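Local atomic coordinates of UDP-N-acetylglucosamine 2-epimerase (Methanocaldococcus jannaschii, PDB entry 4NES), a protein that probably catalyses the reversible epimerization at C-2 of UDP-N-acetylglucosamine to UDP-N-acetylmannosamine, working as a homodimer. Residues 121-126 against 154-159; 140-145 against 358-363. All blocks are in the same frame, centred on the assembly; numbering follows the deposited sequence.

From the N terminus, the chain runs through strand 112-116 into the loop 121-126, then helix 128-138, strand 142-145 and helix 148-156. Interaction 1 closes a short loop of 27 residues by bringing the end of that last helix back to 121-126. Interaction 2 is far longer in sequence: 212 residues, including the whole six-stranded second sheet, separate 140-145 from 358-363, on strand 142-145 and helix 353-363. The two contacts cross, since 140-145 lies between the segments of interaction 1 and 358-363 lies beyond both. Their centres are about 20 Å apart, yet they touch where L143 of the strand packs against L154 and I159, while Y142 and F144 serve helix 353-363.

Interaction 1 (121-126 against 154-159); sequences RSFDRN and LLREGI
R121 and E157 meet tip to tip in a side-on salt bridge, in which the arginine uses NE and one terminal nitrogen, each for a different carboxylate oxygen. R121 NE donates to OE2 of E157 at 2.8 Å and R121 NH2 to OE1 of E157 at 2.9 Å, both nearly straight at 172°. Each oxygen is met on its syn side and lies close to the guanidinium plane, although the two flat groups are turned 32° apart. The R121 chain bends at chi2, which turns CD aside from the line of the chain, whereas in E157 CD stands anti to CA (chi2 174°), carrying the carboxylate out toward R121. R125 adds a second salt bridge, also tip to tip: its NH2 lies 3.1 Å from OE2 of E157, with the planes far more steeply inclined. OE2 is thus shared by both arginines, and OE1 also bonds to H138 NE2. R121 NH1 has its own acid, D137 on helix 128-138.

L154 suits its place because its branched apolar side chain also packs on L143 of the strand, while L154 CD2 lies 3.9 Å from R121 NH2. The ring of F123 takes R121 CB against one face, offset toward the rim, and F123 CE1 comes within 4.2 Å of R156 NH1. G158 is the C' residue of the Schellman motif that ends helix 148-156; having no CB, it takes up positive phi without strain. In the other segment, S122 OG accepts from D124 N in an ST turn. R125 NH1 makes a weak hydrogen bond to H138 of the second subunit, placing this network beside the dimer interface. With two arginines around one buried carboxylate, E157 is likely to be stabilised as the anion, and its two-point grip would limit rotation of the R121 guanidinium.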
loop_
_atom_site.group_PDB
_atom_site.type_symbol
_atom_site.label_atom_id
_atom_site.label_comp_id
_atom_site.label_asym_id
_atom_site.label_seq_id
_atom_site.Cartn_x
_atom_site.Cartn_y
_atom_site.Cartn_z
ATOM N N ARG A 121 -4.166 -9.194 12.381
ATOM C CA ARG A 121 -3.659 -7.914 12.881
ATOM C C ARG A 121 -2.947 -8.077 14.217
ATOM O O ARG A 121 -3.496 -8.664 15.151
ATOM C CB ARG A 121 -4.800 -6.899 13.048
ATOM C CG ARG A 121 -5.574 -6.548 11.768
ATOM C CD ARG A 121 -4.729 -5.682 10.834
ATOM N NE ARG A 121 -5.475 -5.285 9.643
ATOM C CZ ARG A 121 -5.478 -5.957 8.497
ATOM N NH1 ARG A 121 -4.770 -7.075 8.361
ATOM N NH2 ARG A 121 -6.197 -5.503 7.475
ATOM N N SER A 122 -1.739 -7.534 14.299
ATOM C CA SER A 122 -1.035 -7.392 15.573
ATOM C C SER A 122 -1.285 -6.000 16.153
ATOM O O SER A 122 -1.085 -5.776 17.348
ATOM C CB SER A 122 0.462 -7.571 15.364
ATOM O OG SER A 122 0.972 -6.463 14.640
ATOM N N PHE A 123 -1.700 -5.068 15.293
ATOM C CA PHE A 123 -1.873 -3.652 15.648
ATOM C C PHE A 123 -0.571 -2.996 16.087
ATOM O O PHE A 123 -0.562 -1.992 16.803
ATOM C CB PHE A 123 -3.003 -3.469 16.665
ATOM C CG PHE A 123 -4.306 -4.037 16.195
ATOM C CD1 PHE A 123 -4.986 -3.452 15.138
ATOM C CD2 PHE A 123 -4.830 -5.174 16.779
ATOM C CE1 PHE A 123 -6.182 -3.987 14.687
ATOM C CE2 PHE A 123 -6.026 -5.718 16.333
ATOM C CZ PHE A 123 -6.703 -5.113 15.286
ATOM N N ASP A 124 0.522 -3.590 15.635
ATOM C CA ASP A 124 1.845 -3.013 15.732
ATOM C C ASP A 124 2.138 -2.549 14.316
ATOM O O ASP A 124 3.087 -3.029 13.693
ATOM C CB ASP A 124 2.840 -4.108 16.129
ATOM C CG ASP A 124 4.180 -3.561 16.587
ATOM O OD1 ASP A 124 4.456 -2.359 16.387
ATOM O OD2 ASP A 124 4.963 -4.355 17.150
ATOM N N ARG A 125 1.321 -1.626 13.799
ATOM C CA ARG A 125 1.424 -1.197 12.396
ATOM C C ARG A 125 2.751 -0.485 12.096
ATOM O O ARG A 125 2.932 0.112 11.033
ATOM C CB ARG A 125 0.200 -0.371 11.951
ATOM C CG ARG A 125 -0.135 -0.509 10.456
ATOM C CD ARG A 125 -1.421 0.226 10.030
ATOM N NE ARG A 125 -2.633 -0.547 10.313
ATOM C CZ ARG A 125 -3.861 -0.197 9.935
ATOM N NH1 ARG A 125 -4.058 0.924 9.243
ATOM N NH2 ARG A 125 -4.894 -0.974 10.248
ATOM N N ASN A 126 3.681 -0.585 13.040
ATOM C CA ASN A 126 5.067 -0.214 12.811
ATOM C C ASN A 126 5.925 -1.397 12.285
ATOM O O ASN A 126 6.999 -1.164 11.724
ATOM C CB ASN A 126 5.668 0.399 14.090
ATOM C CG ASN A 126 4.927 1.660 14.551
ATOM O OD1 ASN A 126 4.575 2.522 13.745
ATOM N ND2 ASN A 126 4.696 1.768 15.856
ATOM N N LEU A 154 -11.195 -7.004 9.308
ATOM C CA LEU A 154 -11.416 -6.455 7.984
ATOM C C LEU A 154 -12.661 -5.569 7.935
ATOM O O LEU A 154 -12.629 -4.479 7.357
ATOM C CB LEU A 154 -11.529 -7.587 6.965
ATOM C CG LEU A 154 -10.234 -8.386 6.832
ATOM C CD1 LEU A 154 -10.461 -9.717 6.153
ATOM C CD2 LEU A 154 -9.199 -7.578 6.059
ATOM N N LEU A 155 -13.749 -6.015 8.551
ATOM C CA LEU A 155 -14.987 -5.230 8.582
ATOM C C LEU A 155 -14.776 -3.885 9.283
ATOM O O LEU A 155 -15.301 -2.857 8.845
ATOM C CB LEU A 155 -16.123 -6.009 9.249
ATOM C CG LEU A 155 -16.630 -7.231 8.485
ATOM C CD1 LEU A 155 -17.615 -8.011 9.337
ATOM C CD2 LEU A 155 -17.256 -6.825 7.151
ATOM N N ARG A 156 -13.977 -3.891 10.347
ATOM C CA ARG A 156 -13.683 -2.682 11.115
ATOM C C ARG A 156 -12.866 -1.674 10.303
ATOM O O ARG A 156 -12.856 -0.474 10.610
ATOM C CB ARG A 156 -12.936 -3.054 12.399
ATOM C CG ARG A 156 -12.929 -1.969 13.453
ATOM C CD ARG A 156 -11.757 -2.131 14.408
ATOM N NE ARG A 156 -11.069 -0.860 14.616
ATOM C CZ ARG A 156 -9.887 -0.551 14.091
ATOM N NH1 ARG A 156 -9.234 -1.428 13.338
ATOM N NH2 ARG A 156 -9.345 0.634 14.337
ATOM N N GLU A 157 -12.181 -2.149 9.268
ATOM C CA GLU A 157 -11.445 -1.273 8.360
ATOM C C GLU A 157 -12.249 -0.960 7.099
ATOM O O GLU A 157 -11.702 -0.470 6.107
ATOM C CB GLU A 157 -10.074 -1.868 8.016
ATOM C CG GLU A 157 -9.171 -1.990 9.231
ATOM C CD GLU A 157 -7.861 -2.702 8.949
ATOM O OE1 GLU A 157 -7.516 -2.916 7.765
ATOM O OE2 GLU A 157 -7.166 -3.042 9.933
ATOM N N GLY A 158 -13.549 -1.248 7.152
ATOM C CA GLY A 158 -14.474 -0.810 6.122
ATOM C C GLY A 158 -14.495 -1.645 4.859
ATOM O O GLY A 158 -15.098 -1.248 3.870
ATOM N N ILE A 159 -13.848 -2.803 4.882
ATOM C CA ILE A 159 -13.828 -3.669 3.711
ATOM C C ILE A 159 -15.191 -4.329 3.550
ATOM O O ILE A 159 -15.818 -4.729 4.528
ATOM C CB ILE A 159 -12.690 -4.702 3.823
ATOM C CG1 ILE A 159 -11.349 -3.993 3.612
ATOM C CG2 ILE A 159 -12.844 -5.839 2.806
ATOM C CD1 ILE A 159 -10.172 -4.746 4.156
#

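Interaction 2 (140-145 against 358-363); sequences SSYLFA and VRILTY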
loop_
_atom_site.group_PDB
_atom_site.type_symbol
_atom_site.label_atom_id
_atom_site.label_comp_id
_atom_site.label_asym_id
_atom_site.label_seq_id
_atom_site.Cartn_x
_atom_site.Cartn_y
_atom_site.Cartn_z
ATOM N N SER A 140 -7.258 -6.038 -2.128
ATOM C CA SER A 140 -7.646 -7.397 -2.506
ATOM C C SER A 140 -9.101 -7.484 -2.939
ATOM O O SER A 140 -9.962 -6.810 -2.384
ATOM C CB SER A 140 -7.431 -8.346 -1.328
ATOM O OG SER A 140 -6.054 -8.521 -1.072
ATOM N N SER A 141 -9.366 -8.341 -3.920
ATOM C CA SER A 141 -10.727 -8.619 -4.354
ATOM C C SER A 141 -11.337 -9.817 -3.624
ATOM O O SER A 141 -12.558 -9.898 -3.467
ATOM C CB SER A 141 -10.753 -8.853 -5.861
ATOM O OG SER A 141 -10.497 -7.641 -6.548
ATOM N N TYR A 142 -10.488 -10.735 -3.179
ATOM C CA TYR A 142 -10.913 -11.861 -2.355
ATOM C C TYR A 142 -10.028 -11.866 -1.124
ATOM O O TYR A 142 -8.795 -11.852 -1.241
ATOM C CB TYR A 142 -10.736 -13.192 -3.090
ATOM C CG TYR A 142 -11.490 -13.308 -4.388
ATOM C CD1 TYR A 142 -10.952 -12.808 -5.563
ATOM C CD2 TYR A 142 -12.726 -13.946 -4.445
ATOM C CE1 TYR A 142 -11.625 -12.923 -6.756
ATOM C CE2 TYR A 142 -13.408 -14.061 -5.647
ATOM C CZ TYR A 142 -12.847 -13.548 -6.793
ATOM O OH TYR A 142 -13.507 -13.654 -7.999
ATOM N N LEU A 143 -10.650 -11.915 0.052
ATOM C CA LEU A 143 -9.919 -11.905 1.313
ATOM C C LEU A 143 -10.235 -13.197 2.029
ATOM O O LEU A 143 -11.346 -13.382 2.535
ATOM C CB LEU A 143 -10.310 -10.699 2.159
ATOM C CG LEU A 143 -9.802 -9.415 1.499
ATOM C CD1 LEU A 143 -10.894 -8.690 0.751
ATOM C CD2 LEU A 143 -9.137 -8.496 2.500
ATOM N N PHE A 144 -9.271 -14.105 2.022
ATOM C CA PHE A 144 -9.466 -15.416 2.618
ATOM C C PHE A 144 -8.981 -15.375 4.055
ATOM O O PHE A 144 -7.798 -15.552 4.337
ATOM C CB PHE A 144 -8.757 -16.485 1.782
ATOM C CG PHE A 144 -9.326 -16.615 0.403
ATOM C CD1 PHE A 144 -10.626 -17.064 0.234
ATOM C CD2 PHE A 144 -8.589 -16.252 -0.720
ATOM C CE1 PHE A 144 -11.180 -17.182 -1.030
ATOM C CE2 PHE A 144 -9.131 -16.374 -1.988
ATOM C CZ PHE A 144 -10.430 -16.834 -2.145
ATOM N N ALA A 145 -9.923 -15.120 4.959
ATOM C CA ALA A 145 -9.637 -14.941 6.374
ATOM C C ALA A 145 -9.605 -16.288 7.084
ATOM O O ALA A 145 -10.396 -17.185 6.776
ATOM C CB ALA A 145 -10.682 -14.027 7.003
ATOM N N VAL A 358 -9.804 -22.606 -3.687
ATOM C CA VAL A 358 -9.849 -22.856 -5.121
ATOM C C VAL A 358 -11.292 -22.902 -5.642
ATOM O O VAL A 358 -11.576 -22.403 -6.732
ATOM C CB VAL A 358 -9.049 -24.129 -5.490
ATOM C CG1 VAL A 358 -9.213 -24.485 -6.955
ATOM C CG2 VAL A 358 -7.581 -23.916 -5.199
ATOM N N ARG A 359 -12.212 -23.486 -4.872
ATOM C CA ARG A 359 -13.623 -23.481 -5.268
ATOM C C ARG A 359 -14.169 -22.055 -5.372
ATOM O O ARG A 359 -14.842 -21.709 -6.345
ATOM C CB ARG A 359 -14.479 -24.316 -4.304
ATOM C CG ARG A 359 -15.944 -24.398 -4.722
ATOM C CD ARG A 359 -16.767 -25.183 -3.695
ATOM N NE ARG A 359 -18.207 -25.047 -3.924
ATOM C CZ ARG A 359 -18.919 -25.850 -4.706
ATOM N NH1 ARG A 359 -18.327 -26.849 -5.345
ATOM N NH2 ARG A 359 -20.224 -25.654 -4.853
ATOM N N ILE A 360 -13.862 -21.221 -4.383
ATOM C CA ILE A 360 -14.319 -19.833 -4.408
ATOM C C ILE A 360 -13.785 -19.083 -5.625
ATOM O O ILE A 360 -14.531 -18.345 -6.282
ATOM C CB ILE A 360 -13.970 -19.086 -3.098
ATOM C CG1 ILE A 360 -14.793 -19.657 -1.944
ATOM C CG2 ILE A 360 -14.222 -17.574 -3.231
ATOM C CD1 ILE A 360 -14.281 -19.303 -0.556
ATOM N N LEU A 361 -12.509 -19.284 -5.947
ATOM C CA LEU A 361 -11.917 -18.592 -7.085
ATOM C C LEU A 361 -12.503 -19.114 -8.386
ATOM O O LEU A 361 -12.648 -18.363 -9.342
ATOM C CB LEU A 361 -10.396 -18.738 -7.087
ATOM C CG LEU A 361 -9.672 -18.063 -5.926
ATOM C CD1 LEU A 361 -8.189 -18.387 -6.021
ATOM C CD2 LEU A 361 -9.906 -16.555 -5.933
ATOM N N THR A 362 -12.863 -20.395 -8.413
ATOM C CA THR A 362 -13.472 -20.982 -9.600
ATOM C C THR A 362 -14.832 -20.351 -9.884
ATOM O O THR A 362 -15.124 -19.962 -11.021
ATOM C CB THR A 362 -13.625 -22.500 -9.451
ATOM O OG1 THR A 362 -12.327 -23.092 -9.350
ATOM C CG2 THR A 362 -14.346 -23.101 -10.655
ATOM N N TYR A 363 -15.660 -20.231 -8.847
ATOM C CA TYR A 363 -17.002 -19.674 -9.022
ATOM C C TYR A 363 -16.988 -18.150 -9.113
ATOM O O TYR A 363 -17.780 -17.565 -9.863
ATOM C CB TYR A 363 -17.934 -20.126 -7.898
ATOM C CG TYR A 363 -18.459 -21.541 -8.043
ATOM C CD1 TYR A 363 -17.690 -22.632 -7.675
ATOM C CD2 TYR A 363 -19.738 -21.780 -8.526
ATOM C CE1 TYR A 363 -18.171 -23.928 -7.791
ATOM C CE2 TYR A 363 -20.227 -23.067 -8.651
ATOM C CZ TYR A 363 -19.439 -24.137 -8.285
ATOM O OH TYR A 363 -19.921 -25.420 -8.402
HETATM O O HOH W 1 -11.743 -15.721 -9.548
#
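The Y142 ring carries L361 CD2 over the centre of one face, a CH-pi contact with the methyl carbon 3.9 Å from the ring centroid and 10° off the normal. The same L361 CD2 also reaches the rim of the F144 ring, 3.8 Å from F144 CZ, so one leucine branch serves two aromatic side chains. I360 meets F144 at its edge too: CG2 stands anti to the backbone N, which sends it to the ring, with I360 CG2 lying 3.8 Å from F144 CE1. Alternate strand residues Y142 and F144 point to this side, the tyrosine offering a flat face to L361 CD2 and the phenylalanine an edge to both methyls. A water bridges the polar end of the tyrosine, its O 3.1 Å from Y142 OH, and donates to L361 O. An alanine in place of Y142 would probably leave L361 CD2 without its aromatic face and the water without its hydroxyl partner. F165 of strand 164-166 touches both Y142 and I360. Strand and helix run nearly antiparallel at 163°, their axes 10.8 Å apart, as in the alpha/beta layering of the GT-B fold, whose C-terminal helix here packs against the N-terminal Rossmann-like sheet.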